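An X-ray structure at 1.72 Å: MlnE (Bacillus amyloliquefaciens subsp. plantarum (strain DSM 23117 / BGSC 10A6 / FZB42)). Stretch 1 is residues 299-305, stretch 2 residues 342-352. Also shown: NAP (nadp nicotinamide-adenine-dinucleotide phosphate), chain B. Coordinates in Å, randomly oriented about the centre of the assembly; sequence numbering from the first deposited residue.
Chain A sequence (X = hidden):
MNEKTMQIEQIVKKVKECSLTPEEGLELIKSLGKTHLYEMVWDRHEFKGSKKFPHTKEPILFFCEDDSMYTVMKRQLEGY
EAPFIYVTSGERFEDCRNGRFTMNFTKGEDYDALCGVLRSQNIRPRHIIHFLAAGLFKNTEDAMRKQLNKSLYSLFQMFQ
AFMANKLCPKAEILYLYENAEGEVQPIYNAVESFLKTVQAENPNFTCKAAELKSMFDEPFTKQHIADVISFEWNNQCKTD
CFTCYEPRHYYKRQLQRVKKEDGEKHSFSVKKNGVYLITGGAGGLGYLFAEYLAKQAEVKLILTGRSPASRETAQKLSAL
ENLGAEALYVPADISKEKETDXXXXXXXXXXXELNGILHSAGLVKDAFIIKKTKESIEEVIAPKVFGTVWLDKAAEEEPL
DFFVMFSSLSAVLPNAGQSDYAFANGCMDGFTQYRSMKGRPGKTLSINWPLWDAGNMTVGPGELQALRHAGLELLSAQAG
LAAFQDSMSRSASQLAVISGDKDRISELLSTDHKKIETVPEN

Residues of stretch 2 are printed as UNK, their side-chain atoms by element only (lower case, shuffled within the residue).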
# COMPACT_ATOMS: atom_id res chain seq x y z
N VAL A 299 -9.70 28.52 9.99
CA VAL A 299 -9.92 27.85 8.73
C VAL A 299 -11.33 27.47 8.47
O VAL A 299 -12.20 27.62 9.34
CB VAL A 299 -9.06 26.58 8.65
CG1 VAL A 299 -7.60 26.95 8.77
CG2 VAL A 299 -9.38 25.57 9.74
N LYS A 300 -11.57 26.99 7.26
CA LYS A 300 -12.79 26.31 6.88
C LYS A 300 -12.52 24.81 6.72
O LYS A 300 -11.64 24.43 5.94
CB LYS A 300 -13.28 26.83 5.53
CG LYS A 300 -13.16 28.36 5.47
CD LYS A 300 -14.48 29.02 5.67
CE LYS A 300 -14.50 30.33 4.85
NZ LYS A 300 -13.46 31.20 5.45
N LEU A 301 -13.26 23.97 7.46
CA LEU A 301 -13.05 22.52 7.42
C LEU A 301 -14.25 21.80 6.86
O LEU A 301 -15.38 22.07 7.29
CB LEU A 301 -12.81 22.04 8.83
CG LEU A 301 -11.53 22.53 9.45
CD1 LEU A 301 -11.39 22.20 10.93
CD2 LEU A 301 -10.36 22.00 8.70
N ILE A 302 -14.04 20.85 5.95
CA ILE A 302 -15.14 19.96 5.51
C ILE A 302 -14.79 18.56 5.92
O ILE A 302 -13.70 18.10 5.60
CB ILE A 302 -15.32 20.02 4.03
CG1 ILE A 302 -15.64 21.44 3.59
CG2 ILE A 302 -16.39 19.02 3.57
CD1 ILE A 302 -14.43 22.29 3.30
N LEU A 303 -15.60 17.96 6.79
CA LEU A 303 -15.37 16.58 7.30
C LEU A 303 -16.30 15.72 6.50
O LEU A 303 -17.48 16.12 6.29
CB LEU A 303 -15.79 16.48 8.77
CG LEU A 303 -15.21 17.47 9.80
CD1 LEU A 303 -15.53 17.12 11.24
CD2 LEU A 303 -13.70 17.60 9.63
N THR A 304 -15.78 14.59 5.96
CA THR A 304 -16.57 13.72 5.14
C THR A 304 -16.47 12.31 5.65
O THR A 304 -15.41 11.86 6.10
CB THR A 304 -16.21 13.83 3.63
OG1 THR A 304 -16.38 15.18 3.22
CG2 THR A 304 -17.14 13.08 2.84
N GLY A 305 -17.62 11.65 5.69
CA GLY A 305 -17.73 10.19 5.93
C GLY A 305 -18.98 9.73 5.20
O GLY A 305 -19.74 10.53 4.65
N UNK A 342 -18.60 15.33 -7.09
CA UNK A 342 -19.64 16.20 -6.55
C UNK A 342 -19.17 16.87 -5.30
O UNK A 342 -19.47 18.02 -5.09
c UNK A 342 -20.91 15.40 -6.25
N UNK A 343 -18.43 16.16 -4.45
CA UNK A 343 -17.91 16.70 -3.21
C UNK A 343 -16.94 17.91 -3.46
O UNK A 343 -17.05 18.97 -2.83
c UNK A 343 -15.62 14.94 -0.53
c UNK A 343 -16.47 16.06 -1.14
c UNK A 343 -17.33 16.75 -0.10
c UNK A 343 -17.27 15.61 -2.36
N UNK A 344 -15.96 17.73 -4.34
CA UNK A 344 -14.98 18.78 -4.63
C UNK A 344 -15.70 19.98 -5.28
O UNK A 344 -15.48 21.13 -4.87
c UNK A 344 -13.82 18.28 -5.52
c UNK A 344 -12.62 17.23 -3.44
c UNK A 344 -13.05 17.10 -4.86
c UNK A 344 -12.92 19.43 -5.91
N UNK A 345 -16.60 19.72 -6.20
CA UNK A 345 -17.44 20.78 -6.79
C UNK A 345 -18.21 21.61 -5.77
O UNK A 345 -18.25 22.85 -5.86
c UNK A 345 -17.63 19.02 -11.34
c UNK A 345 -18.39 20.19 -7.81
c UNK A 345 -17.67 19.94 -9.10
n UNK A 345 -18.01 17.88 -12.19
c UNK A 345 -18.44 19.05 -10.05
N UNK A 346 -18.76 20.94 -4.77
CA UNK A 346 -19.52 21.61 -3.74
C UNK A 346 -18.63 22.45 -2.87
O UNK A 346 -19.04 23.56 -2.44
c UNK A 346 -22.17 21.80 -1.74
c UNK A 346 -20.95 21.16 -1.69
c UNK A 346 -20.30 20.61 -2.94
c UNK A 346 -22.76 22.31 -0.59
o UNK A 346 -22.73 22.71 1.74
c UNK A 346 -22.12 22.19 0.62
c UNK A 346 -20.89 21.56 0.71
c UNK A 346 -20.31 21.05 -0.45
N UNK A 347 -17.42 21.96 -2.60
CA UNK A 347 -16.49 22.70 -1.80
C UNK A 347 -16.07 23.96 -2.60
O UNK A 347 -15.98 25.07 -2.02
c UNK A 347 -15.60 20.81 -0.44
c UNK A 347 -15.25 21.88 -1.44
c UNK A 347 -14.45 19.87 -0.16
c UNK A 347 -14.18 22.77 -0.87
N UNK A 348 -15.85 23.79 -3.90
CA UNK A 348 -15.42 24.94 -4.74
C UNK A 348 -16.50 26.03 -4.80
O UNK A 348 -16.22 27.20 -4.55
c UNK A 348 -13.70 23.97 -8.82
c UNK A 348 -13.87 25.41 -8.34
n UNK A 348 -14.96 23.39 -9.40
c UNK A 348 -15.06 24.53 -6.18
c UNK A 348 -14.11 25.55 -6.83
N UNK A 349 -17.71 25.61 -5.12
CA UNK A 349 -18.89 26.48 -5.13
C UNK A 349 -19.18 27.10 -3.77
O UNK A 349 -19.52 28.25 -3.69
n UNK A 349 -22.14 26.93 -7.51
c UNK A 349 -20.12 25.70 -5.62
c UNK A 349 -22.47 26.25 -6.40
o UNK A 349 -23.51 25.61 -6.30
c UNK A 349 -21.47 26.30 -5.25
N UNK A 350 -19.01 26.36 -2.70
CA UNK A 350 -19.27 26.88 -1.35
C UNK A 350 -18.17 27.80 -0.79
O UNK A 350 -18.46 28.79 -0.12
c UNK A 350 -19.58 25.72 -0.42
c UNK A 350 -19.86 26.18 0.98
o UNK A 350 -20.70 25.00 -0.97
N UNK A 351 -16.90 27.48 -1.03
CA UNK A 351 -15.84 28.23 -0.39
C UNK A 351 -14.90 28.85 -1.41
O UNK A 351 -13.96 29.51 -0.99
c UNK A 351 -16.86 27.25 3.89
c UNK A 351 -16.15 27.72 2.80
c UNK A 351 -15.01 27.37 0.59
c UNK A 351 -17.19 25.91 3.99
c UNK A 351 -16.80 25.05 2.99
c UNK A 351 -15.79 26.87 1.77
c UNK A 351 -16.11 25.53 1.88
N UNK A 352 -15.16 28.65 -2.71
CA UNK A 352 -14.32 29.24 -3.77
C UNK A 352 -13.16 28.35 -4.20
O UNK A 352 -12.81 28.32 -5.37
PA NAP B . -12.03 5.40 12.14
O1A NAP B . -12.38 6.17 13.45
O2A NAP B . -12.85 4.23 11.64
O5B NAP B . -12.15 6.54 11.02
C5B NAP B . -12.13 6.17 9.65
C4B NAP B . -13.30 6.91 9.06
O4B NAP B . -13.35 6.58 7.65
C3B NAP B . -14.69 6.50 9.63
O3B NAP B . -15.26 7.58 10.37
C2B NAP B . -15.54 6.21 8.39
O2B NAP B . -16.82 6.79 8.50
C1B NAP B . -14.69 6.80 7.24
N9A NAP B . -14.85 6.14 5.96
C8A NAP B . -14.68 4.79 5.67
N7A NAP B . -14.98 4.52 4.35
C5A NAP B . -15.26 5.71 3.78
C6A NAP B . -15.65 6.15 2.46
N6A NAP B . -15.73 5.21 1.47
N1A NAP B . -15.97 7.51 2.28
C2A NAP B . -15.86 8.38 3.30
N3A NAP B . -15.50 8.03 4.56
C4A NAP B . -15.21 6.76 4.85
O3 NAP B . -10.47 4.93 12.16
PN NAP B . -9.20 5.78 12.71
O1N NAP B . -8.56 5.04 13.87
O2N NAP B . -9.64 7.23 12.70
O5D NAP B . -8.09 5.71 11.54
C5D NAP B . -8.24 6.69 10.47
C4D NAP B . -7.24 6.45 9.33
O4D NAP B . -5.91 6.32 9.80
C3D NAP B . -7.58 5.13 8.63
O3D NAP B . -7.49 5.32 7.23
C2D NAP B . -6.57 4.13 9.15
O2D NAP B . -6.32 3.05 8.21
C1D NAP B . -5.33 5.01 9.49
N1N NAP B . -4.55 4.39 10.59
C2N NAP B . -5.00 4.41 11.89
C3N NAP B . -4.31 3.82 12.97
C7N NAP B . -4.84 3.88 14.43
O7N NAP B . -4.24 3.30 15.34
N7N NAP B . -5.94 4.56 14.78
C4N NAP B . -3.11 3.16 12.68
C5N NAP B . -2.68 3.10 11.35
C6N NAP B . -3.39 3.74 10.31
P2B NAP B . -18.15 6.25 7.70
O1X NAP B . -18.39 4.79 8.07
O2X NAP B . -19.29 7.23 8.14
O3X NAP B . -17.82 6.38 6.24

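Position 342 carries a single side-chain carbon, out of reach of the strand of stretch 1. One carbon and nothing more is alanine, Ala-342, an exposed residue of a helix that began earlier in the chain.

Position 343 has four carbons, forked at the second, and its CB points toward the strand. One tip of the fork lies 3.8 Å from OG1 of Thr-304 and 4.4 Å from CG2 of Ile-302. A fork one carbon out from CB makes it leucine, Leu-343, and the tip is CD1; its chi1 is t and its chi2 p. OG1 of Thr-304 is hydrogen-bonded elsewhere in the structure, so the leucine can pack against it without stranding a polar atom.

Position 344 also has four carbons, but the fork is at the first and one arm is two carbons long: isoleucine, Ile-344. It is buried, yet its CD1 comes no nearer to stretch 1 than 7.9 Å, from OG1 of Thr-304, so its burial is owed to other parts of the protein.

Position 345 is four carbons in a row ending in nitrogen, a lysine. Lys-345 is exposed, and its NZ is hydrogen-bonded to a residue just beyond one of the stretches.

Position 346 shows one carbon, then a six-carbon ring bearing an oxygen, which is tyrosine. The CB of Tyr-346 points toward the strand, but the side chain stops short of contact and stays exposed.

Position 347, one turn after Leu-343, repeats the four carbons forked at the first, with one two-carbon arm. The inner carbon of that arm sits 4.1 Å from CG1 of Ile-302. This is Ile-347, the carbon is its CG1, and two beta-branched side chains meet where the backbones are in register, CA of Ile-302 to CA of Ile-347 being 7.9 Å.

Position 348 is another row of four carbons ending in nitrogen, Lys-348, exposed and out of reach. Position 349 has three carbons, the third carrying one oxygen and one nitrogen: an amide, Gln-349, also exposed.

Position 350 has one carbon carrying an oxygen and a carbon, hence threonine. OG1 of Thr-350 donates to O of Tyr-346 at 2.6 Å, folding the hydroxyl back onto its own helix.

Position 351 is one carbon and a plain six-carbon ring, with CB of Lys-300 over one face, 4.2 Å from the centroid. This is Phe-351. Its CE1 lies 3.5 Å from CD of Lys-300, and its CE2 3.7 Å from CD1 of Ile-302.

Position 352 has no side chain. It is Gly-352, whose positive phi would jam a CB against the preceding carbonyl as the chain leaves the helix.

The contact is a nearly antiparallel helix laid on a strand at 158°, with no hydrogen bond between them. Alternate strand residues Lys-300, Ile-302 and Thr-304 meet Phe-351, Ile-347 and Leu-343, spaced four apart. Ile-302 touches all three, while Lys-300 lends its aliphatic chain to the ring and leads its end away.

Stretch 2 342-352: ALIKYIKQTFG
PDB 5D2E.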